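Local coordinates for CrmK (Actinoalloteichus sp. WH1-2216-6, PDB 5I1V), which is a flavin-dependent oxidase with covalently bound FAD, involved in recycling shunt products during caerulomycin biosynthesis, at residues A52-H64 and F69-S82. Residues are numbered along the deposited sequence; the frame is centred on the assembly and turned at random.
Sequences AAGKRLTVRSGGH and FVASPDVDVIVDLS. With FAD (flavin-adenine dinucleotide), chain E.
Arg60 and Asp80, paired on adjacent parallel strands, both place CG opposite the backbone N. The arginine then bends at chi3 (-82°), which brings NH1 to Asp80 OD2 at 3.1 Å, a salt bridge in the guanidinium plane but on the anti side of the carboxylate, the two planes standing 73° apart. Asp80 OD1 is gripped twice by Ser82: the backbone N closes an Asx turn, and OG lies 2.6 Å from OD1. A leucine in place of Asp80 would probably leave the Arg60 guanidinium without this counter-charge and the Asx turn without its acceptor. Thr58 swings OG1 between its backbone N and carbonyl carbon, from where it donates to a lone pair of Val70 O at 2.9 Å, tying the returning loop to the strand. Parallel-sheet hydrogen bonds join strands 57-60 and 77-80, among them Arg60 N to Val79 O at 2.9 Å. At their start Arg56 O accepts from both Asp76 N and Val77 N, while Asp76 OD2 takes the Arg56 N-H at 2.9 Å, almost straight (170°). The Arg56 guanidinium lies with one face over Val75 CG2 and its edge toward Asp74 OD2, a salt bridge of 3.3 Å from NH1; its NH2 also bonds Arg492 O. On the sheet face of Leu57, Val59, Val77 and Val79, Leu57 CD1 meets Val79 CG2 at 3.7 Å, packed against helix 40-52. In this PCMH-type FAD-binding domain, strand 57-60 runs directly into the FAD pyrophosphate loop: Ser61 N and Gly63 N both bond O2A, Ser61 OG bonds adenine N7A, and His64 ND1 is covalently joined to C8M. Backbone amides thus probably offset the phosphate charge.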
# COMPACT_ATOMS: atom_id res chain seq x y z
N ALA A 52 -20.05 -8.84 -30.70
CA ALA A 52 -20.90 -9.66 -31.53
C ALA A 52 -22.37 -9.54 -31.09
O ALA A 52 -23.26 -9.41 -31.92
CB ALA A 52 -20.46 -11.11 -31.48
N ALA A 53 -22.59 -9.58 -29.79
CA ALA A 53 -23.94 -9.65 -29.26
C ALA A 53 -24.42 -8.28 -28.80
O ALA A 53 -25.44 -8.20 -28.17
CB ALA A 53 -23.98 -10.62 -28.09
N GLY A 54 -23.68 -7.22 -29.13
CA GLY A 54 -24.10 -5.87 -28.80
C GLY A 54 -24.05 -5.50 -27.32
O GLY A 54 -24.69 -4.54 -26.93
N LYS A 55 -23.31 -6.26 -26.51
CA LYS A 55 -23.16 -5.97 -25.05
C LYS A 55 -22.33 -4.77 -24.77
O LYS A 55 -21.32 -4.49 -25.44
CB LYS A 55 -22.48 -7.15 -24.35
CG LYS A 55 -23.22 -8.44 -24.58
CD LYS A 55 -22.74 -9.60 -23.73
CE LYS A 55 -23.84 -10.66 -23.78
NZ LYS A 55 -23.42 -11.90 -23.13
N ARG A 56 -22.71 -4.05 -23.72
CA ARG A 56 -21.96 -2.87 -23.31
C ARG A 56 -20.75 -3.34 -22.47
O ARG A 56 -20.94 -3.98 -21.44
CB ARG A 56 -22.91 -2.02 -22.46
CG ARG A 56 -22.28 -0.80 -21.84
CD ARG A 56 -21.94 0.26 -22.90
NE ARG A 56 -21.03 1.22 -22.28
CZ ARG A 56 -21.41 2.08 -21.34
NH1 ARG A 56 -22.69 2.16 -20.95
NH2 ARG A 56 -20.51 2.89 -20.79
N LEU A 57 -19.54 -2.96 -22.91
CA LEU A 57 -18.32 -3.37 -22.31
C LEU A 57 -17.54 -2.18 -21.79
O LEU A 57 -17.48 -1.12 -22.45
CB LEU A 57 -17.49 -4.12 -23.35
CG LEU A 57 -16.19 -4.75 -22.82
CD1 LEU A 57 -15.92 -6.11 -23.45
CD2 LEU A 57 -15.05 -3.79 -23.11
N THR A 58 -16.98 -2.33 -20.58
CA THR A 58 -15.99 -1.37 -20.10
C THR A 58 -14.80 -2.13 -19.55
O THR A 58 -14.88 -3.34 -19.22
CB THR A 58 -16.54 -0.46 -18.99
OG1 THR A 58 -17.05 -1.29 -17.92
CG2 THR A 58 -17.67 0.52 -19.53
N VAL A 59 -13.71 -1.40 -19.42
CA VAL A 59 -12.47 -1.92 -18.93
C VAL A 59 -12.05 -1.29 -17.62
O VAL A 59 -12.15 -0.09 -17.44
CB VAL A 59 -11.34 -1.60 -19.90
CG1 VAL A 59 -10.04 -2.25 -19.48
CG2 VAL A 59 -11.77 -2.05 -21.28
N ARG A 60 -11.55 -2.11 -16.71
CA ARG A 60 -11.00 -1.60 -15.49
C ARG A 60 -9.53 -2.01 -15.36
O ARG A 60 -9.22 -3.16 -15.59
CB ARG A 60 -11.68 -2.26 -14.35
CG ARG A 60 -11.26 -1.60 -13.06
CD ARG A 60 -11.69 -2.40 -11.94
NE ARG A 60 -13.06 -2.13 -11.63
CZ ARG A 60 -13.91 -3.10 -11.30
NH1 ARG A 60 -13.50 -4.42 -11.35
NH2 ARG A 60 -15.16 -2.75 -10.94
N SER A 61 -8.66 -1.08 -14.98
CA SER A 61 -7.27 -1.40 -14.71
C SER A 61 -7.07 -1.31 -13.21
O SER A 61 -7.13 -2.35 -12.52
CB SER A 61 -6.32 -0.55 -15.56
OG SER A 61 -6.51 -0.88 -16.94
N GLY A 62 -6.88 -0.11 -12.69
CA GLY A 62 -6.74 0.08 -11.25
C GLY A 62 -7.95 0.47 -10.46
O GLY A 62 -7.91 0.48 -9.19
N GLY A 63 -9.05 0.77 -11.13
CA GLY A 63 -10.27 1.10 -10.41
C GLY A 63 -10.35 2.45 -9.73
O GLY A 63 -11.25 2.68 -8.93
N HIS A 64 -9.47 3.37 -10.07
CA HIS A 64 -9.49 4.69 -9.44
C HIS A 64 -10.40 5.71 -10.03
O HIS A 64 -10.38 6.87 -9.58
CB HIS A 64 -8.05 5.22 -9.34
CG HIS A 64 -7.45 4.78 -8.08
ND1 HIS A 64 -7.50 5.55 -6.94
CD2 HIS A 64 -6.92 3.59 -7.70
CE1 HIS A 64 -7.01 4.87 -5.92
NE2 HIS A 64 -6.67 3.67 -6.36
N PHE A 69 -17.77 5.48 -14.64
CA PHE A 69 -17.53 5.19 -16.06
C PHE A 69 -17.40 3.72 -16.29
O PHE A 69 -17.77 3.23 -17.34
CB PHE A 69 -16.27 5.89 -16.52
CG PHE A 69 -16.36 7.39 -16.49
CD1 PHE A 69 -17.57 8.03 -16.28
CD2 PHE A 69 -15.25 8.15 -16.76
CE1 PHE A 69 -17.65 9.39 -16.31
CE2 PHE A 69 -15.33 9.54 -16.80
CZ PHE A 69 -16.54 10.15 -16.56
N VAL A 70 -16.83 3.01 -15.33
CA VAL A 70 -16.64 1.54 -15.51
C VAL A 70 -17.91 0.81 -15.04
O VAL A 70 -18.36 -0.12 -15.67
CB VAL A 70 -15.42 1.04 -14.71
CG1 VAL A 70 -15.27 -0.48 -14.84
CG2 VAL A 70 -14.11 1.74 -15.05
N ALA A 71 -18.47 1.28 -13.93
CA ALA A 71 -19.40 0.55 -13.08
C ALA A 71 -20.89 0.96 -13.23
O ALA A 71 -21.73 0.45 -12.52
CB ALA A 71 -18.96 0.68 -11.62
N SER A 72 -21.21 1.82 -14.18
CA SER A 72 -22.60 2.05 -14.60
C SER A 72 -23.47 0.79 -14.56
O SER A 72 -23.06 -0.23 -15.08
CB SER A 72 -22.62 2.60 -16.03
OG SER A 72 -22.74 3.99 -16.00
N PRO A 73 -24.71 0.88 -14.02
CA PRO A 73 -25.63 -0.27 -13.98
C PRO A 73 -25.99 -0.86 -15.33
O PRO A 73 -26.45 -2.00 -15.41
CB PRO A 73 -26.92 0.29 -13.33
CG PRO A 73 -26.73 1.75 -13.18
CD PRO A 73 -25.28 2.08 -13.37
N ASP A 74 -25.80 -0.11 -16.41
CA ASP A 74 -26.10 -0.67 -17.71
C ASP A 74 -24.91 -1.34 -18.37
O ASP A 74 -25.02 -1.76 -19.53
CB ASP A 74 -26.67 0.40 -18.65
CG ASP A 74 -25.76 1.55 -18.82
OD1 ASP A 74 -24.97 1.85 -17.89
OD2 ASP A 74 -25.84 2.17 -19.88
N VAL A 75 -23.78 -1.48 -17.68
CA VAL A 75 -22.66 -2.19 -18.28
C VAL A 75 -22.84 -3.70 -18.11
O VAL A 75 -23.05 -4.18 -16.99
CB VAL A 75 -21.32 -1.76 -17.69
CG1 VAL A 75 -20.18 -2.64 -18.22
CG2 VAL A 75 -21.06 -0.30 -18.01
N ASP A 76 -22.68 -4.44 -19.20
CA ASP A 76 -22.95 -5.85 -19.23
C ASP A 76 -21.69 -6.70 -18.96
O ASP A 76 -21.81 -7.80 -18.44
CB ASP A 76 -23.50 -6.27 -20.59
CG ASP A 76 -24.78 -5.55 -20.96
OD1 ASP A 76 -25.66 -5.42 -20.06
OD2 ASP A 76 -24.89 -5.12 -22.15
N VAL A 77 -20.51 -6.20 -19.38
CA VAL A 77 -19.29 -6.92 -19.23
C VAL A 77 -18.23 -5.96 -18.83
O VAL A 77 -18.03 -4.93 -19.47
CB VAL A 77 -18.82 -7.59 -20.55
CG1 VAL A 77 -17.51 -8.35 -20.35
CG2 VAL A 77 -19.91 -8.45 -21.11
N ILE A 78 -17.53 -6.28 -17.75
CA ILE A 78 -16.36 -5.53 -17.35
C ILE A 78 -15.13 -6.40 -17.49
O ILE A 78 -15.08 -7.51 -16.96
CB ILE A 78 -16.51 -5.04 -15.90
CG1 ILE A 78 -17.62 -4.05 -15.83
CG2 ILE A 78 -15.17 -4.46 -15.40
CD1 ILE A 78 -17.95 -3.61 -14.40
N VAL A 79 -14.17 -5.95 -18.31
CA VAL A 79 -12.91 -6.64 -18.50
C VAL A 79 -11.93 -6.07 -17.47
O VAL A 79 -11.58 -4.87 -17.55
CB VAL A 79 -12.36 -6.41 -19.92
CG1 VAL A 79 -11.00 -7.05 -20.07
CG2 VAL A 79 -13.29 -6.97 -20.98
N ASP A 80 -11.48 -6.89 -16.52
CA ASP A 80 -10.65 -6.40 -15.43
C ASP A 80 -9.23 -6.85 -15.77
O ASP A 80 -8.98 -8.04 -15.88
CB ASP A 80 -11.11 -6.95 -14.12
CG ASP A 80 -10.31 -6.46 -12.93
OD1 ASP A 80 -9.07 -6.46 -12.96
OD2 ASP A 80 -10.95 -6.08 -11.92
N LEU A 81 -8.35 -5.89 -15.94
CA LEU A 81 -6.94 -6.15 -16.37
C LEU A 81 -5.94 -6.32 -15.23
O LEU A 81 -4.74 -6.33 -15.46
CB LEU A 81 -6.52 -5.02 -17.29
CG LEU A 81 -7.28 -4.92 -18.61
CD1 LEU A 81 -6.59 -3.91 -19.51
CD2 LEU A 81 -7.40 -6.23 -19.36
N SER A 82 -6.41 -6.46 -13.99
CA SER A 82 -5.49 -6.53 -12.84
C SER A 82 -4.53 -7.72 -12.86
O SER A 82 -3.47 -7.63 -12.26
CB SER A 82 -6.29 -6.48 -11.52
OG SER A 82 -7.24 -7.51 -11.49
PA FAD E . -10.08 2.75 -13.76
O1A FAD E . -11.21 3.12 -12.84
O2A FAD E . -9.80 1.28 -13.89
O5B FAD E . -10.30 3.38 -15.18
C5B FAD E . -10.37 4.79 -15.40
C4B FAD E . -11.02 5.05 -16.77
O4B FAD E . -10.08 4.58 -17.76
C3B FAD E . -12.30 4.32 -17.10
O3B FAD E . -13.00 5.07 -18.07
C2B FAD E . -11.83 3.04 -17.73
O2B FAD E . -12.79 2.26 -18.44
C1B FAD E . -10.61 3.52 -18.52
N9A FAD E . -9.56 2.48 -18.60
C8A FAD E . -8.96 1.76 -17.60
N7A FAD E . -8.12 0.82 -18.13
C5A FAD E . -8.20 0.97 -19.44
C6A FAD E . -7.54 0.30 -20.53
N6A FAD E . -6.66 -0.64 -20.22
N1A FAD E . -7.86 0.69 -21.77
C2A FAD E . -8.79 1.64 -22.02
N3A FAD E . -9.41 2.36 -21.04
C4A FAD E . -9.16 1.98 -19.76
N1 FAD E . -3.77 11.18 -11.49
C2 FAD E . -2.63 11.88 -11.68
O2 FAD E . -2.35 12.31 -12.80
N3 FAD E . -1.75 12.15 -10.68
C4 FAD E . -1.94 11.79 -9.42
O4 FAD E . -1.07 12.03 -8.55
C4X FAD E . -3.13 11.02 -9.11
N5 FAD E . -3.38 10.61 -7.83
C5X FAD E . -4.44 9.82 -7.61
C6 FAD E . -4.63 9.25 -6.35
C7 FAD E . -5.71 8.43 -6.04
C7M FAD E . -5.84 7.85 -4.62
C8 FAD E . -6.67 8.16 -7.12
C8M FAD E . -7.89 7.30 -6.89
C9 FAD E . -6.52 8.71 -8.40
C9A FAD E . -5.42 9.53 -8.68
N10 FAD E . -5.23 10.09 -9.96
C10 FAD E . -4.07 10.80 -10.21
C1' FAD E . -6.27 10.05 -10.98
C2' FAD E . -6.08 8.89 -11.89
O2' FAD E . -5.08 9.21 -12.84
C3' FAD E . -7.34 8.47 -12.57
O3' FAD E . -8.32 8.14 -11.55
C4' FAD E . -7.10 7.29 -13.54
O4' FAD E . -8.10 7.38 -14.56
C5' FAD E . -7.18 5.97 -12.81
O5' FAD E . -6.86 4.93 -13.73
P FAD E . -7.24 3.46 -13.27
O1P FAD E . -6.73 3.20 -11.90
O2P FAD E . -6.88 2.49 -14.35
O3P FAD E . -8.85 3.57 -13.18
O HOH W 1 -20.34 4.00 -18.15
O HOH W 2 -25.19 1.10 -21.96